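Local coordinates for putative Acetyltransferase (Lactobacillus plantarum WCFS1, PDB 3EFA), which is a putative N-acetyltransferase of the GNAT family, which probably transfers an acetyl group from acetyl-CoA to an acceptor that has not been identified, at residues A[19-23]-A[37-43]; A[57-63]-A[74-80]; A[106-112]-A[140-146]. The contacts are given in a common frame with arbitrary orientation. Residue numbers count along the deposited sequence, not the author numbering.

Interaction 1 (A[19-23]-A[37-43]); sequences YALRQ and EFDVKDT
The guanidinium of R22 is gripped by two carboxylates at once, forming a salt-bridge network that ties helix 12-29 to the loop after helix 34-37 at the N-terminal end of this GNAT fold. Segment 19-23 is helical; E37 ends its helix, F38 (phi/psi -97/123°) leaves it, and D39 to D42 form a type I beta turn. The nearest CA pairs are R22 with E37 at 7.8 Å and Y19 with F38 at 8.6 Å. With chi1 to chi3 m, t, p, R22 donates from NE to E37 OE2 (2.8 Å) and from NH2 to the same OE2 (3.2 Å). D42 is met end-on: R22 NH1 to D42 OD1 3.0 Å, R22 NH2 to D42 OD2 3.2 Å. D42 OD1 also binds Y48 and R63, and D42 OD2 accepts D39 N (3.1 Å). The rings of Y19 and F38 meet obliquely, centroids 5.7 Å apart and planes at 56°. Over one face of the guanidinium lies F38, its CD1 3.4 Å from R22 NH2.

Interaction 2 (A[57-63]-A[74-80]); sequences LPITTLR and FGRVCTR. With FMT (formic acid), chain C.
Strand 57-63 runs antiparallel to strand 77-79, their axes 4.9 Å apart at closest and directions 176° apart, as arms of the hairpin 57-66/71-79. T61 and C78 form a hydrogen-bonded pair (T61 N to C78 O 3.0 Å, C78 N to T61 O 3.2 Å); T60 and T79 are the adjacent non-hydrogen-bonded pair, CA to CA 4.2 Å, and R80 N reaches I59 O at 2.7 Å. Between T61 and R63 the register slips by one: R63 pairs with G75 (R63 N to G75 O 2.6 Å, G75 N to R63 O 2.9 Å), a beta bulge at which R76 (phi/psi 39/56°) turns the chain. A bulge in the fourth strand, here 71-79, is a GNAT hallmark. A water joins T61 OG1 (3.1 Å), also hydrogen-bonded to A49 O, to R76 O (3.2 Å).

On one face T60 OG1 and T79 OG1 share a 2.7 Å hydrogen bond; on the other, T61 CG2 packs 3.8 Å from C78 SG. T79 OG1 weakly contacts O1 of a formate, probably from the crystallisation liquor, at 3.3 Å. R80 (chi1 to chi3 t, t, m) folds back, donating from NH2 (2.9 Å) and NE (3.1 Å) to P58 O. L62 CD1 meets F74 CD1 at 3.9 Å. R63 NH2 lies 3.6 Å from R76 NH1, a like-charge approach balanced by salt bridges of R63 to D39, D42 and E65; R76 NH2 donates to E37 O.

Strand 48-52 flanks 57-63 along its other edge; helix 88-102 covers T60 (L92) and F74 (L93), helix 12-29 T61 (A18, L21).

Interaction 3 (A[106-112]-A[140-146]); sequences THGEIHG and VIMHKQL. With FMT (formic acid), chain D.
H143 NE2 donates to E109 OE2 at 2.9 Å, a histidine-carboxylate hydrogen bond across a non-hydrogen-bonded strand pair. Each residue has a further partner: E109 OE1 forms a salt bridge with R73, and H143 ND1 bonds to T128. The chi1 values are t for E109 and m for H143, bringing the two side chains together on one face of the sheet. Three hydrogen-bonded pairs hold the backbones: G108 with K144 (G108 N to K144 O 2.9 Å, K144 N to G108 O 3.2 Å), I110 with M142 (I110 N to M142 O 3.0 Å, M142 N to I110 O 2.9 Å) and G112 with V140 (V140 N to G112 O 3.0 Å, G112 N to V140 O 3.2 Å). L146 N to T106 O, 2.8 Å, extends the series. Strands 107-112 and 140-145 are thus antiparallel without a bulge, their axes 4.7 Å apart and their directions 162° apart; they bring the last strand of the GNAT fold in between strands 107-113 and 126-129 of the mixed sheet. Q145 N donates at 3.0 Å to O1 of a formate, probably from the crystallisation liquor and also bound by R126.

On the E109 face, I141 CD1 sits over the H111 ring, 3.5 Å from its centroid, in a CH-pi contact, and both residues pack on Y132 of the second subunit. On the other face I110 CB lies 4.4 Å from M142 CB, M142 being selenomethionine; Y120 of helix 117-122 touches both side chains. L146 CG closes on G108 N at 3.5 Å, and L146 itself rests against helix 88-102.

Interactions 1 and 2, centres about 11 Å apart, are joined by charge: R63 NH1 reaches D39 OD1 at 2.8 Å and D42 OD1 at 3.2 Å. Interaction 2 meets interaction 3 within the sheet through a probable hydrogen bond, F74 N to E109 O 3.1 Å, centres about 17 Å apart. Interactions 1 and 3 do not touch, their centres about 21 Å and nearest atoms about 11 Å apart. The formate at T79 is hydrogen-bonded to G85 N and G89 N around the start of helix 88-102, where GNAT relatives bind the acetyl-CoA pyrophosphate, probably the cofactor site here. Glycerol, probably from the crystallisation liquor, lies about 3 Å from the E37 and R76 side chains and may mark a pocket.

Interaction 1 (A[19-23]-A[37-43])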
loop_
_atom_site.group_PDB
_atom_site.type_symbol
_atom_site.label_atom_id
_atom_site.label_comp_id
_atom_site.label_asym_id
_atom_site.label_seq_id
_atom_site.Cartn_x
_atom_site.Cartn_y
_atom_site.Cartn_z
ATOM N N TYR A 19 -20.555 -17.319 -1.272
ATOM C CA TYR A 19 -20.610 -17.263 -2.739
ATOM C C TYR A 19 -21.969 -16.715 -3.235
ATOM O O TYR A 19 -22.033 -15.966 -4.213
ATOM C CB TYR A 19 -20.360 -18.649 -3.371
ATOM C CG TYR A 19 -18.953 -19.205 -3.250
ATOM C CD1 TYR A 19 -18.017 -18.624 -2.413
ATOM C CD2 TYR A 19 -18.577 -20.345 -3.946
ATOM C CE1 TYR A 19 -16.736 -19.145 -2.292
ATOM C CE2 TYR A 19 -17.293 -20.876 -3.830
ATOM C CZ TYR A 19 -16.378 -20.268 -3.000
ATOM O OH TYR A 19 -15.098 -20.782 -2.868
ATOM N N ALA A 20 -23.047 -17.102 -2.561
ATOM C CA ALA A 20 -24.387 -16.691 -2.966
ATOM C C ALA A 20 -24.558 -15.184 -2.832
ATOM O O ALA A 20 -25.111 -14.542 -3.729
ATOM C CB ALA A 20 -25.501 -17.464 -2.162
ATOM N N LEU A 21 -24.083 -14.625 -1.718
ATOM C CA LEU A 21 -24.097 -13.161 -1.539
ATOM C C LEU A 21 -23.281 -12.445 -2.627
ATOM O O LEU A 21 -23.774 -11.505 -3.256
ATOM C CB LEU A 21 -23.635 -12.761 -0.130
ATOM C CG LEU A 21 -24.596 -13.145 1.022
ATOM C CD1 LEU A 21 -24.051 -12.795 2.411
ATOM C CD2 LEU A 21 -25.974 -12.521 0.834
ATOM N N ARG A 22 -22.060 -12.919 -2.881
ATOM C CA ARG A 22 -21.180 -12.279 -3.873
ATOM C C ARG A 22 -21.718 -12.400 -5.315
ATOM O O ARG A 22 -21.600 -11.457 -6.112
ATOM C CB ARG A 22 -19.733 -12.795 -3.762
ATOM C CG ARG A 22 -19.069 -12.602 -2.357
ATOM C CD ARG A 22 -17.838 -13.514 -2.158
ATOM N NE ARG A 22 -16.918 -13.467 -3.297
ATOM C CZ ARG A 22 -15.885 -14.291 -3.494
ATOM N NH1 ARG A 22 -15.610 -15.270 -2.627
ATOM N NH2 ARG A 22 -15.125 -14.141 -4.573
ATOM N N GLN A 23 -22.321 -13.542 -5.642
ATOM C CA GLN A 23 -22.908 -13.736 -6.978
ATOM C C GLN A 23 -24.060 -12.747 -7.197
ATOM O O GLN A 23 -24.193 -12.150 -8.270
ATOM C CB GLN A 23 -23.382 -15.199 -7.174
ATOM C CG GLN A 23 -24.305 -15.467 -8.394
ATOM C CD GLN A 23 -23.574 -15.495 -9.745
ATOM O OE1 GLN A 23 -22.365 -15.742 -9.821
ATOM N NE2 GLN A 23 -24.313 -15.231 -10.817
ATOM N N GLU A 37 -14.752 -11.796 -10.324
ATOM C CA GLU A 37 -15.182 -11.885 -8.921
ATOM C C GLU A 37 -14.618 -13.118 -8.205
ATOM O O GLU A 37 -14.075 -13.003 -7.098
ATOM C CB GLU A 37 -16.710 -11.887 -8.799
ATOM C CG GLU A 37 -17.211 -12.129 -7.376
ATOM C CD GLU A 37 -16.702 -11.068 -6.396
ATOM O OE1 GLU A 37 -16.442 -9.935 -6.856
ATOM O OE2 GLU A 37 -16.562 -11.361 -5.180
ATOM N N PHE A 38 -14.759 -14.287 -8.835
ATOM C CA PHE A 38 -14.291 -15.536 -8.254
ATOM C C PHE A 38 -12.918 -15.879 -8.810
ATOM O O PHE A 38 -12.730 -15.959 -10.025
ATOM C CB PHE A 38 -15.344 -16.657 -8.447
ATOM C CG PHE A 38 -16.693 -16.285 -7.882
ATOM C CD1 PHE A 38 -16.920 -16.349 -6.501
ATOM C CD2 PHE A 38 -17.697 -15.780 -8.710
ATOM C CE1 PHE A 38 -18.153 -15.956 -5.953
ATOM C CE2 PHE A 38 -18.925 -15.382 -8.185
ATOM C CZ PHE A 38 -19.161 -15.468 -6.801
ATOM N N ASP A 39 -11.953 -16.052 -7.910
ATOM C CA ASP A 39 -10.546 -16.054 -8.314
ATOM C C ASP A 39 -9.787 -17.220 -7.722
ATOM O O ASP A 39 -10.357 -18.054 -6.993
ATOM C CB ASP A 39 -9.853 -14.720 -7.937
ATOM C CG ASP A 39 -9.643 -14.553 -6.414
ATOM O OD1 ASP A 39 -9.982 -15.463 -5.621
ATOM O OD2 ASP A 39 -9.122 -13.494 -5.997
ATOM N N VAL A 40 -8.491 -17.248 -8.011
ATOM C CA VAL A 40 -7.614 -18.328 -7.580
ATOM C C VAL A 40 -7.526 -18.520 -6.048
ATOM O O VAL A 40 -7.198 -19.609 -5.587
ATOM C CB VAL A 40 -6.215 -18.181 -8.198
ATOM C CG1 VAL A 40 -5.428 -17.045 -7.503
ATOM C CG2 VAL A 40 -5.473 -19.504 -8.141
ATOM N N LYS A 41 -7.831 -17.487 -5.261
ATOM C CA LYS A 41 -7.868 -17.641 -3.798
ATOM C C LYS A 41 -9.111 -18.392 -3.271
ATOM O O LYS A 41 -9.154 -18.803 -2.101
ATOM C CB LYS A 41 -7.765 -16.287 -3.090
ATOM C CG LYS A 41 -6.573 -15.452 -3.481
ATOM C CD LYS A 41 -5.263 -16.058 -3.007
ATOM C CE LYS A 41 -4.081 -15.208 -3.481
ATOM N NZ LYS A 41 -2.787 -15.958 -3.507
ATOM N N ASP A 42 -10.127 -18.553 -4.110
ATOM C CA ASP A 42 -11.336 -19.250 -3.659
ATOM C C ASP A 42 -11.166 -20.760 -3.741
ATOM O O ASP A 42 -11.606 -21.369 -4.708
ATOM C CB ASP A 42 -12.559 -18.824 -4.474
ATOM C CG ASP A 42 -13.015 -17.419 -4.141
ATOM O OD1 ASP A 42 -13.237 -17.145 -2.942
ATOM O OD2 ASP A 42 -13.162 -16.597 -5.073
ATOM N N THR A 43 -10.516 -21.339 -2.729
ATOM C CA THR A 43 -10.305 -22.782 -2.613
ATOM C C THR A 43 -11.105 -23.334 -1.425
ATOM O O THR A 43 -11.738 -22.574 -0.689
ATOM C CB THR A 43 -8.823 -23.107 -2.359
ATOM O OG1 THR A 43 -8.481 -22.725 -1.020
ATOM C CG2 THR A 43 -7.897 -22.375 -3.359
#

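Interaction 2 (A[57-63]-A[74-80])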
loop_
_atom_site.group_PDB
_atom_site.type_symbol
_atom_site.label_atom_id
_atom_site.label_comp_id
_atom_site.label_asym_id
_atom_site.label_seq_id
_atom_site.Cartn_x
_atom_site.Cartn_y
_atom_site.Cartn_z
ATOM N N LEU A 57 -30.757 -17.512 6.547
ATOM C CA LEU A 57 -30.724 -16.125 6.086
ATOM C C LEU A 57 -29.385 -15.398 6.320
ATOM O O LEU A 57 -29.273 -14.535 7.209
ATOM C CB LEU A 57 -31.885 -15.342 6.707
ATOM C CG LEU A 57 -32.141 -13.922 6.194
ATOM C CD1 LEU A 57 -32.362 -13.924 4.689
ATOM C CD2 LEU A 57 -33.334 -13.311 6.922
ATOM N N PRO A 58 -28.366 -15.729 5.506
ATOM C CA PRO A 58 -27.130 -14.936 5.577
ATOM C C PRO A 58 -27.378 -13.549 4.984
ATOM O O PRO A 58 -28.089 -13.477 3.981
ATOM C CB PRO A 58 -26.153 -15.728 4.703
ATOM C CG PRO A 58 -27.005 -16.480 3.730
ATOM C CD PRO A 58 -28.356 -16.704 4.397
ATOM N N ILE A 59 -26.828 -12.485 5.576
ATOM C CA ILE A 59 -27.088 -11.123 5.076
ATOM C C ILE A 59 -25.856 -10.253 4.756
ATOM O O ILE A 59 -25.951 -9.291 3.979
ATOM C CB ILE A 59 -28.050 -10.317 5.998
ATOM C CG1 ILE A 59 -27.412 -10.048 7.359
ATOM C CG2 ILE A 59 -29.397 -11.019 6.144
ATOM C CD1 ILE A 59 -28.110 -8.929 8.145
ATOM N N THR A 60 -24.711 -10.567 5.347
ATOM C CA THR A 60 -23.499 -9.826 5.031
ATOM C C THR A 60 -22.276 -10.749 5.168
ATOM O O THR A 60 -22.328 -11.737 5.917
ATOM C CB THR A 60 -23.399 -8.506 5.879
ATOM O OG1 THR A 60 -22.358 -7.663 5.365
ATOM C CG2 THR A 60 -23.157 -8.805 7.367
ATOM N N THR A 61 -21.207 -10.454 4.419
ATOM C CA THR A 61 -20.037 -11.340 4.354
ATOM C C THR A 61 -18.727 -10.611 4.042
ATOM O O THR A 61 -18.723 -9.531 3.456
ATOM C CB THR A 61 -20.225 -12.479 3.285
ATOM O OG1 THR A 61 -19.105 -13.374 3.321
ATOM C CG2 THR A 61 -20.323 -11.897 1.880
ATOM N N LEU A 62 -17.617 -11.219 4.441
ATOM C CA LEU A 62 -16.286 -10.802 3.986
ATOM C C LEU A 62 -15.330 -12.012 3.872
ATOM O O LEU A 62 -15.571 -13.063 4.476
ATOM C CB LEU A 62 -15.705 -9.696 4.888
ATOM C CG LEU A 62 -15.356 -9.966 6.360
ATOM C CD1 LEU A 62 -14.026 -10.712 6.514
ATOM C CD2 LEU A 62 -15.318 -8.653 7.142
ATOM N N ARG A 63 -14.264 -11.863 3.089
ATOM C CA ARG A 63 -13.302 -12.944 2.884
ATOM C C ARG A 63 -12.016 -12.704 3.690
ATOM O O ARG A 63 -11.430 -11.608 3.654
ATOM C CB ARG A 63 -12.981 -13.116 1.382
ATOM C CG ARG A 63 -12.030 -14.308 1.049
ATOM C CD ARG A 63 -11.914 -14.601 -0.464
ATOM N NE ARG A 63 -11.023 -13.664 -1.164
ATOM C CZ ARG A 63 -10.669 -13.756 -2.449
ATOM N NH1 ARG A 63 -11.125 -14.758 -3.211
ATOM N NH2 ARG A 63 -9.846 -12.843 -2.975
ATOM N N PHE A 74 -9.014 -7.894 4.864
ATOM C CA PHE A 74 -10.423 -8.276 4.761
ATOM C C PHE A 74 -10.948 -7.918 3.361
ATOM O O PHE A 74 -10.950 -6.742 2.989
ATOM C CB PHE A 74 -11.259 -7.534 5.805
ATOM C CG PHE A 74 -10.732 -7.641 7.218
ATOM C CD1 PHE A 74 -10.924 -8.807 7.968
ATOM C CD2 PHE A 74 -10.071 -6.562 7.812
ATOM C CE1 PHE A 74 -10.457 -8.904 9.280
ATOM C CE2 PHE A 74 -9.594 -6.644 9.125
ATOM C CZ PHE A 74 -9.786 -7.815 9.864
ATOM N N GLY A 75 -11.379 -8.914 2.584
ATOM C CA GLY A 75 -11.857 -8.665 1.229
ATOM C C GLY A 75 -13.236 -9.204 0.843
ATOM O O GLY A 75 -13.979 -9.739 1.689
ATOM N N ARG A 76 -13.567 -9.066 -0.447
ATOM C CA ARG A 76 -14.879 -9.445 -1.008
ATOM C C ARG A 76 -16.065 -9.114 -0.069
ATOM O O ARG A 76 -16.900 -9.986 0.272
ATOM C CB ARG A 76 -14.878 -10.919 -1.455
ATOM C CG ARG A 76 -13.765 -11.262 -2.480
ATOM C CD ARG A 76 -13.835 -10.356 -3.717
ATOM N NE ARG A 76 -13.245 -10.926 -4.936
ATOM C CZ ARG A 76 -12.005 -10.694 -5.385
ATOM N NH1 ARG A 76 -11.159 -9.913 -4.708
ATOM N NH2 ARG A 76 -11.597 -11.256 -6.525
ATOM N N VAL A 77 -16.131 -7.836 0.306
ATOM C CA VAL A 77 -17.065 -7.292 1.297
ATOM C C VAL A 77 -18.414 -6.892 0.679
ATOM O O VAL A 77 -18.451 -6.095 -0.252
ATOM C CB VAL A 77 -16.456 -6.035 1.941
ATOM C CG1 VAL A 77 -17.297 -5.558 3.131
ATOM C CG2 VAL A 77 -14.988 -6.294 2.349
ATOM N N CYS A 78 -19.519 -7.436 1.187
ATOM C CA CYS A 78 -20.836 -7.094 0.635
ATOM C C CYS A 78 -22.026 -7.474 1.524
ATOM O O CYS A 78 -21.913 -8.317 2.422
ATOM C CB CYS A 78 -21.008 -7.662 -0.789
ATOM S SG CYS A 78 -21.124 -9.481 -0.947
ATOM N N THR A 79 -23.169 -6.845 1.256
ATOM C CA THR A 79 -24.366 -7.005 2.079
ATOM C C THR A 79 -25.600 -7.202 1.201
ATOM O O THR A 79 -25.762 -6.506 0.196
ATOM C CB THR A 79 -24.588 -5.758 2.974
ATOM O OG1 THR A 79 -23.514 -5.642 3.916
ATOM C CG2 THR A 79 -25.928 -5.835 3.731
ATOM N N ARG A 80 -26.463 -8.144 1.580
ATOM C CA ARG A 80 -27.723 -8.372 0.867
ATOM C C ARG A 80 -28.497 -7.052 0.740
ATOM O O ARG A 80 -28.590 -6.273 1.706
ATOM C CB ARG A 80 -28.575 -9.439 1.579
ATOM C CG ARG A 80 -29.750 -9.961 0.748
ATOM C CD ARG A 80 -30.655 -10.931 1.513
ATOM N NE ARG A 80 -30.005 -12.193 1.848
ATOM C CZ ARG A 80 -30.361 -13.395 1.378
ATOM N NH1 ARG A 80 -31.372 -13.536 0.527
ATOM N NH2 ARG A 80 -29.699 -14.475 1.770
HETATM C C FMT C . -23.918 -2.432 4.968
HETATM O O1 FMT C . -24.183 -3.171 5.920
HETATM O O2 FMT C . -24.732 -1.679 4.428
HETATM O O HOH W 1 -16.896 -13.046 1.161
#

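Interaction 3 (A[106-112]-A[140-146])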
loop_
_atom_site.group_PDB
_atom_site.type_symbol
_atom_site.label_atom_id
_atom_site.label_comp_id
_atom_site.label_asym_id
_atom_site.label_seq_id
_atom_site.Cartn_x
_atom_site.Cartn_y
_atom_site.Cartn_z
ATOM N N THR A 106 -1.712 -8.095 13.894
ATOM C CA THR A 106 -1.697 -6.797 14.595
ATOM C C THR A 106 -2.240 -5.628 13.773
ATOM O O THR A 106 -2.463 -4.541 14.300
ATOM C CB THR A 106 -0.278 -6.407 15.095
ATOM O OG1 THR A 106 0.625 -6.310 13.983
ATOM C CG2 THR A 106 0.242 -7.429 16.095
ATOM N N HIS A 107 -2.447 -5.846 12.482
ATOM C CA HIS A 107 -2.933 -4.778 11.623
ATOM C C HIS A 107 -4.020 -5.244 10.664
ATOM O O HIS A 107 -3.915 -6.323 10.066
ATOM C CB HIS A 107 -1.773 -4.160 10.832
ATOM C CG HIS A 107 -0.797 -3.419 11.682
ATOM N ND1 HIS A 107 0.273 -4.033 12.294
ATOM C CD2 HIS A 107 -0.730 -2.112 12.028
ATOM C CE1 HIS A 107 0.965 -3.136 12.975
ATOM N NE2 HIS A 107 0.374 -1.963 12.831
ATOM N N GLY A 108 -5.054 -4.416 10.515
ATOM C CA GLY A 108 -6.077 -4.648 9.514
ATOM C C GLY A 108 -5.693 -3.948 8.226
ATOM O O GLY A 108 -5.000 -2.913 8.245
ATOM N N GLU A 109 -6.149 -4.500 7.104
ATOM C CA GLU A 109 -5.830 -3.956 5.790
ATOM C C GLU A 109 -7.056 -4.019 4.876
ATOM O O GLU A 109 -7.724 -5.072 4.778
ATOM C CB GLU A 109 -4.647 -4.722 5.163
ATOM C CG GLU A 109 -4.291 -4.303 3.716
ATOM C CD GLU A 109 -3.049 -5.019 3.168
ATOM O OE1 GLU A 109 -3.204 -6.009 2.411
ATOM O OE2 GLU A 109 -1.913 -4.589 3.488
ATOM N N ILE A 110 -7.347 -2.900 4.208
ATOM C CA ILE A 110 -8.486 -2.817 3.289
ATOM C C ILE A 110 -8.065 -2.216 1.954
ATOM O O ILE A 110 -7.373 -1.191 1.937
ATOM C CB ILE A 110 -9.606 -1.902 3.858
ATOM C CG1 ILE A 110 -10.138 -2.435 5.192
ATOM C CG2 ILE A 110 -10.732 -1.666 2.807
ATOM C CD1 ILE A 110 -10.938 -3.703 5.077
ATOM N N HIS A 111 -8.480 -2.825 0.840
ATOM C CA HIS A 111 -8.331 -2.164 -0.471
ATOM C C HIS A 111 -9.726 -1.710 -0.924
ATOM O O HIS A 111 -10.390 -2.402 -1.682
ATOM C CB HIS A 111 -7.703 -3.089 -1.543
ATOM C CG HIS A 111 -6.257 -3.416 -1.312
ATOM N ND1 HIS A 111 -5.504 -4.136 -2.218
ATOM C CD2 HIS A 111 -5.418 -3.114 -0.288
ATOM C CE1 HIS A 111 -4.271 -4.272 -1.758
ATOM N NE2 HIS A 111 -4.190 -3.657 -0.592
ATOM N N GLY A 112 -10.173 -0.551 -0.460
ATOM C CA GLY A 112 -11.556 -0.154 -0.669
ATOM C C GLY A 112 -11.812 0.740 -1.870
ATOM O O GLY A 112 -10.891 1.342 -2.435
ATOM N N VAL A 140 -8.363 2.862 -2.839
ATOM C CA VAL A 140 -7.406 3.392 -1.873
ATOM C C VAL A 140 -6.935 2.296 -0.931
ATOM O O VAL A 140 -7.716 1.441 -0.524
ATOM C CB VAL A 140 -7.981 4.561 -1.038
ATOM C CG1 VAL A 140 -7.877 5.884 -1.810
ATOM C CG2 VAL A 140 -9.428 4.269 -0.594
ATOM N N ILE A 141 -5.651 2.327 -0.593
ATOM C CA ILE A 141 -5.071 1.357 0.330
ATOM C C ILE A 141 -5.147 1.911 1.753
ATOM O O ILE A 141 -4.647 3.005 2.020
ATOM C CB ILE A 141 -3.599 1.052 -0.056
ATOM C CG1 ILE A 141 -3.481 0.819 -1.567
ATOM C CG2 ILE A 141 -3.051 -0.146 0.723
ATOM C CD1 ILE A 141 -4.220 -0.397 -2.065
HETATM N N MSE A 142 -5.771 1.160 2.661
HETATM C CA MSE A 142 -6.007 1.630 4.031
HETATM C C MSE A 142 -5.491 0.663 5.106
HETATM O O MSE A 142 -5.562 -0.552 4.950
HETATM C CB MSE A 142 -7.504 1.938 4.256
HETATM C CG MSE A 142 -8.127 2.838 3.173
HETATM SE SE MSE A 142 -9.966 3.491 3.509
HETATM C CE MSE A 142 -9.543 4.713 4.985
ATOM N N HIS A 143 -4.977 1.211 6.205
ATOM C CA HIS A 143 -4.517 0.379 7.314
ATOM C C HIS A 143 -5.065 0.843 8.668
ATOM O O HIS A 143 -5.512 1.979 8.825
ATOM C CB HIS A 143 -2.978 0.287 7.333
ATOM C CG HIS A 143 -2.411 -0.493 6.184
ATOM N ND1 HIS A 143 -1.889 0.109 5.058
ATOM C CD2 HIS A 143 -2.330 -1.829 5.966
ATOM C CE1 HIS A 143 -1.496 -0.821 4.205
ATOM N NE2 HIS A 143 -1.757 -2.005 4.730
ATOM N N LYS A 144 -5.043 -0.063 9.636
ATOM C CA LYS A 144 -5.475 0.230 10.993
ATOM C C LYS A 144 -4.686 -0.640 11.961
ATOM O O LYS A 144 -4.496 -1.831 11.720
ATOM C CB LYS A 144 -6.974 -0.067 11.150
ATOM C CG LYS A 144 -7.465 0.026 12.593
ATOM C CD LYS A 144 -8.951 -0.277 12.738
ATOM C CE LYS A 144 -9.371 -0.152 14.200
ATOM N NZ LYS A 144 -10.800 -0.518 14.442
ATOM N N GLN A 145 -4.225 -0.054 13.058
ATOM C CA GLN A 145 -3.632 -0.855 14.126
ATOM C C GLN A 145 -4.734 -1.548 14.925
ATOM O O GLN A 145 -5.701 -0.913 15.342
ATOM C CB GLN A 145 -2.777 0.011 15.054
ATOM C CG GLN A 145 -2.077 -0.780 16.160
ATOM C CD GLN A 145 -0.822 -0.085 16.694
ATOM O OE1 GLN A 145 -0.348 0.905 16.124
ATOM N NE2 GLN A 145 -0.275 -0.611 17.787
ATOM N N LEU A 146 -4.592 -2.853 15.126
ATOM C CA LEU A 146 -5.583 -3.607 15.896
ATOM C C LEU A 146 -5.198 -3.725 17.372
ATOM O O LEU A 146 -4.064 -4.085 17.709
ATOM C CB LEU A 146 -5.788 -4.994 15.293
ATOM C CG LEU A 146 -6.184 -5.042 13.816
ATOM C CD1 LEU A 146 -6.364 -6.484 13.379
ATOM C CD2 LEU A 146 -7.452 -4.237 13.561
HETATM C C FMT D . -4.934 3.554 12.576
HETATM O O1 FMT D . -4.135 2.938 13.289
HETATM O O2 FMT D . -4.684 4.007 11.454
#